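PDB 5WE0: protection of telomeres protein poz1 from Schizosaccharomyces pombe, which binds telomeric DNA and acts as a negative regulator of telomerase and of telomere length. Local coordinates for residues Ile54-Phe65 with Leu95-Ile106. Numbering follows the deposited sequence.
Sequences IFMDIAFIEYCF and LISNALERLENI
Ile61 and Ile106 supply the apolar centre of this pairing, each a knob set into a hole of the partner helix. Ile61 enters among Ala99, Arg102, Leu103 and Ile106, its CD1 lying 3.5 Å from the carbonyl O of Ala99; Ile106 settles among Ile54, Asp57, Ile58 and Ile61. With CG1 of Ile106 anti to its carbonyl carbon (chi1 -66°) and CD1 extended beyond it, the branch reaches across until CD1 stands 3.8 Å from Ile58 CG1, while the side chains of the two knobs run alongside each other, pointing opposite ways. Ile54 closes one end of the core, its CD1 against Ile106 CA at 3.6 Å. Toward the other end, the small Ala99 admits an aromatic neighbour: its CB meets the edge of the Phe60 ring at CE2 (3.5 Å), and Leu95 CD1 comes to the same ring's edge at CZ. Phe65 continues the apolar packing onto Ile96 and Ala99.

The faces of Phe60 are used differently. Cys64 CB lies over one; over the other Arg102 brings NE in a cation-pi contact, CZ 4.5 Å from the ring centroid, the guanidinium turned steeply (67°) so that its edge faces the ring. Were Phe60 replaced by an alanine, a gap is likely to open beside Leu95 and Ala99, and the guanidinium would lose its cation-pi partner. Farther along the polar edge, Asp57 OD1 rests on the aliphatic part of Arg102, 3.4 Å from CG, but remains 4.0 Å from NH1, too far for a salt bridge; Arg102 NH2 instead forms one with an acidic side chain of the chain of another protein. Helices 54-64 and 93-115 thus show knobs-into-holes packing in an all-helical fold, the axes of segments 54-64 and 95-106 crossing at -135° and 9.2 Å apart, with the polar border joined to a protein-protein interface.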
# COMPACT_ATOMS: atom_id res chain seq x y z
N ILE A 54 1.06 -9.45 -8.53
CA ILE A 54 1.72 -8.39 -7.79
C ILE A 54 1.51 -7.03 -8.46
O ILE A 54 1.45 -5.99 -7.77
CB ILE A 54 3.21 -8.73 -7.61
CG1 ILE A 54 3.73 -8.12 -6.32
CG2 ILE A 54 4.04 -8.25 -8.78
CD1 ILE A 54 2.96 -8.68 -5.08
N PHE A 55 1.35 -7.00 -9.80
CA PHE A 55 1.13 -5.71 -10.47
C PHE A 55 -0.17 -5.05 -9.99
O PHE A 55 -0.26 -3.82 -9.96
CB PHE A 55 1.14 -5.88 -12.00
CG PHE A 55 -0.17 -6.37 -12.58
CD1 PHE A 55 -1.18 -5.47 -12.94
CD2 PHE A 55 -0.38 -7.74 -12.79
CE1 PHE A 55 -2.41 -5.93 -13.47
CE2 PHE A 55 -1.60 -8.21 -13.32
CZ PHE A 55 -2.62 -7.30 -13.65
N MET A 56 -1.15 -5.86 -9.57
CA MET A 56 -2.40 -5.30 -9.07
C MET A 56 -2.23 -4.66 -7.70
O MET A 56 -2.76 -3.56 -7.46
CB MET A 56 -3.48 -6.39 -9.00
CG MET A 56 -3.86 -6.99 -10.36
SD MET A 56 -5.18 -6.02 -11.12
CE MET A 56 -6.62 -6.58 -10.18
N ASP A 57 -1.53 -5.33 -6.77
CA ASP A 57 -1.24 -4.71 -5.47
C ASP A 57 -0.45 -3.42 -5.62
O ASP A 57 -0.71 -2.45 -4.90
CB ASP A 57 -0.48 -5.69 -4.57
CG ASP A 57 -1.39 -6.75 -3.96
OD1 ASP A 57 -2.61 -6.52 -3.86
OD2 ASP A 57 -0.88 -7.81 -3.54
N ILE A 58 0.52 -3.40 -6.53
CA ILE A 58 1.35 -2.21 -6.74
C ILE A 58 0.49 -1.06 -7.23
O ILE A 58 0.64 0.08 -6.78
CB ILE A 58 2.51 -2.51 -7.71
CG1 ILE A 58 3.56 -3.39 -7.04
CG2 ILE A 58 3.14 -1.24 -8.24
CD1 ILE A 58 4.62 -3.90 -7.99
N ALA A 59 -0.39 -1.33 -8.20
CA ALA A 59 -1.28 -0.30 -8.72
C ALA A 59 -2.21 0.21 -7.63
O ALA A 59 -2.44 1.42 -7.50
CB ALA A 59 -2.07 -0.84 -9.91
N PHE A 60 -2.72 -0.70 -6.79
CA PHE A 60 -3.56 -0.28 -5.68
C PHE A 60 -2.80 0.68 -4.77
O PHE A 60 -3.32 1.74 -4.40
CB PHE A 60 -4.05 -1.46 -4.86
CG PHE A 60 -4.77 -1.02 -3.62
CD1 PHE A 60 -6.07 -0.54 -3.70
CD2 PHE A 60 -4.11 -0.97 -2.40
CE1 PHE A 60 -6.72 -0.08 -2.57
CE2 PHE A 60 -4.75 -0.50 -1.27
CZ PHE A 60 -6.05 -0.06 -1.36
N ILE A 61 -1.57 0.32 -4.41
CA ILE A 61 -0.78 1.17 -3.52
C ILE A 61 -0.52 2.53 -4.16
O ILE A 61 -0.63 3.57 -3.50
CB ILE A 61 0.54 0.46 -3.14
CG1 ILE A 61 0.25 -0.76 -2.27
CG2 ILE A 61 1.52 1.43 -2.48
CD1 ILE A 61 -0.54 -0.43 -0.99
N GLU A 62 -0.15 2.54 -5.45
CA GLU A 62 0.07 3.81 -6.14
C GLU A 62 -1.21 4.65 -6.17
O GLU A 62 -1.16 5.87 -6.03
CB GLU A 62 0.57 3.53 -7.56
CG GLU A 62 1.95 2.84 -7.59
CD GLU A 62 2.38 2.48 -9.00
OE1 GLU A 62 1.49 2.18 -9.83
OE2 GLU A 62 3.62 2.49 -9.27
N TYR A 63 -2.37 4.01 -6.39
CA TYR A 63 -3.63 4.74 -6.46
C TYR A 63 -4.07 5.21 -5.08
O TYR A 63 -4.32 6.40 -4.86
CB TYR A 63 -4.70 3.85 -7.11
CG TYR A 63 -6.06 4.50 -7.33
CD1 TYR A 63 -6.18 5.75 -7.94
CD2 TYR A 63 -7.24 3.84 -6.96
CE1 TYR A 63 -7.43 6.33 -8.14
CE2 TYR A 63 -8.49 4.42 -7.17
CZ TYR A 63 -8.57 5.66 -7.76
OH TYR A 63 -9.79 6.22 -7.98
N CYS A 64 -4.06 4.29 -4.11
CA CYS A 64 -4.49 4.58 -2.74
C CYS A 64 -3.74 5.76 -2.13
O CYS A 64 -4.34 6.63 -1.48
CB CYS A 64 -4.29 3.33 -1.89
SG CYS A 64 -4.74 3.54 -0.18
N PHE A 65 -2.42 5.79 -2.27
CA PHE A 65 -1.62 6.86 -1.67
C PHE A 65 -1.27 7.94 -2.68
O PHE A 65 -0.50 8.85 -2.35
CB PHE A 65 -0.35 6.28 -1.02
CG PHE A 65 -0.66 5.40 0.15
CD1 PHE A 65 -1.06 5.95 1.36
CD2 PHE A 65 -0.60 4.03 0.03
CE1 PHE A 65 -1.40 5.14 2.42
CE2 PHE A 65 -0.92 3.21 1.10
CZ PHE A 65 -1.33 3.77 2.29
N LEU A 95 -9.74 0.39 4.93
CA LEU A 95 -8.97 0.55 3.70
C LEU A 95 -7.47 0.52 3.98
O LEU A 95 -6.72 -0.18 3.29
CB LEU A 95 -9.37 1.86 3.01
CG LEU A 95 -8.52 2.34 1.83
CD1 LEU A 95 -8.68 1.44 0.61
CD2 LEU A 95 -8.82 3.80 1.47
N ILE A 96 -7.01 1.29 4.97
CA ILE A 96 -5.58 1.38 5.24
C ILE A 96 -5.05 0.04 5.75
O ILE A 96 -3.92 -0.36 5.44
CB ILE A 96 -5.29 2.52 6.23
CG1 ILE A 96 -5.67 3.89 5.63
CG2 ILE A 96 -3.82 2.48 6.64
CD1 ILE A 96 -4.99 4.20 4.27
N SER A 97 -5.84 -0.68 6.52
CA SER A 97 -5.43 -2.01 6.95
C SER A 97 -5.25 -2.94 5.75
O SER A 97 -4.29 -3.72 5.70
CB SER A 97 -6.46 -2.55 7.94
OG SER A 97 -5.97 -3.66 8.64
N ASN A 98 -6.17 -2.88 4.77
CA ASN A 98 -6.03 -3.67 3.56
C ASN A 98 -4.80 -3.24 2.76
O ASN A 98 -4.06 -4.09 2.24
CB ASN A 98 -7.27 -3.56 2.69
CG ASN A 98 -8.49 -4.23 3.31
OD1 ASN A 98 -8.37 -5.01 4.25
ND2 ASN A 98 -9.67 -3.93 2.79
N ALA A 99 -4.58 -1.93 2.67
CA ALA A 99 -3.41 -1.43 1.96
C ALA A 99 -2.11 -1.96 2.58
O ALA A 99 -1.16 -2.26 1.87
CB ALA A 99 -3.42 0.10 1.94
N LEU A 100 -2.05 -2.03 3.93
CA LEU A 100 -0.83 -2.53 4.58
C LEU A 100 -0.64 -4.01 4.31
O LEU A 100 0.50 -4.49 4.18
CB LEU A 100 -0.87 -2.29 6.08
CG LEU A 100 -0.61 -0.84 6.51
CD1 LEU A 100 -1.09 -0.63 7.96
CD2 LEU A 100 0.86 -0.53 6.33
N GLU A 101 -1.73 -4.76 4.25
CA GLU A 101 -1.61 -6.16 3.91
C GLU A 101 -1.12 -6.32 2.48
O GLU A 101 -0.28 -7.18 2.20
CB GLU A 101 -2.95 -6.85 4.15
CG GLU A 101 -2.89 -8.34 3.92
CD GLU A 101 -4.10 -9.06 4.48
OE1 GLU A 101 -4.26 -10.28 4.19
OE2 GLU A 101 -4.88 -8.43 5.24
N ARG A 102 -1.61 -5.46 1.59
CA ARG A 102 -1.19 -5.48 0.20
C ARG A 102 0.29 -5.13 0.10
O ARG A 102 1.04 -5.78 -0.63
CB ARG A 102 -2.03 -4.49 -0.63
CG ARG A 102 -3.43 -4.98 -0.95
CD ARG A 102 -4.15 -4.02 -1.89
NE ARG A 102 -5.54 -3.82 -1.50
CZ ARG A 102 -6.48 -4.76 -1.57
NH1 ARG A 102 -6.18 -5.97 -2.03
NH2 ARG A 102 -7.72 -4.48 -1.20
N LEU A 103 0.71 -4.10 0.83
CA LEU A 103 2.11 -3.70 0.82
C LEU A 103 3.00 -4.83 1.31
O LEU A 103 4.09 -5.08 0.79
CB LEU A 103 2.30 -2.47 1.69
CG LEU A 103 3.62 -1.75 1.48
CD1 LEU A 103 3.69 -1.18 0.06
CD2 LEU A 103 3.77 -0.65 2.54
N GLU A 104 2.53 -5.54 2.32
CA GLU A 104 3.27 -6.68 2.84
C GLU A 104 3.35 -7.82 1.82
O GLU A 104 4.39 -8.46 1.71
CB GLU A 104 2.62 -7.12 4.15
CG GLU A 104 3.30 -8.24 4.86
CD GLU A 104 2.65 -8.47 6.20
OE1 GLU A 104 1.52 -9.02 6.22
OE2 GLU A 104 3.27 -8.11 7.23
N ASN A 105 2.26 -8.08 1.07
CA ASN A 105 2.34 -9.08 0.00
C ASN A 105 3.40 -8.69 -1.02
O ASN A 105 4.19 -9.53 -1.45
CB ASN A 105 1.00 -9.25 -0.71
CG ASN A 105 -0.11 -9.78 0.20
OD1 ASN A 105 0.14 -10.31 1.29
ND2 ASN A 105 -1.37 -9.60 -0.23
N ILE A 106 3.44 -7.41 -1.40
CA ILE A 106 4.46 -6.94 -2.34
C ILE A 106 5.85 -7.22 -1.80
O ILE A 106 6.71 -7.78 -2.49
CB ILE A 106 4.29 -5.44 -2.63
CG1 ILE A 106 2.98 -5.17 -3.36
CG2 ILE A 106 5.45 -4.92 -3.43
CD1 ILE A 106 2.58 -3.67 -3.33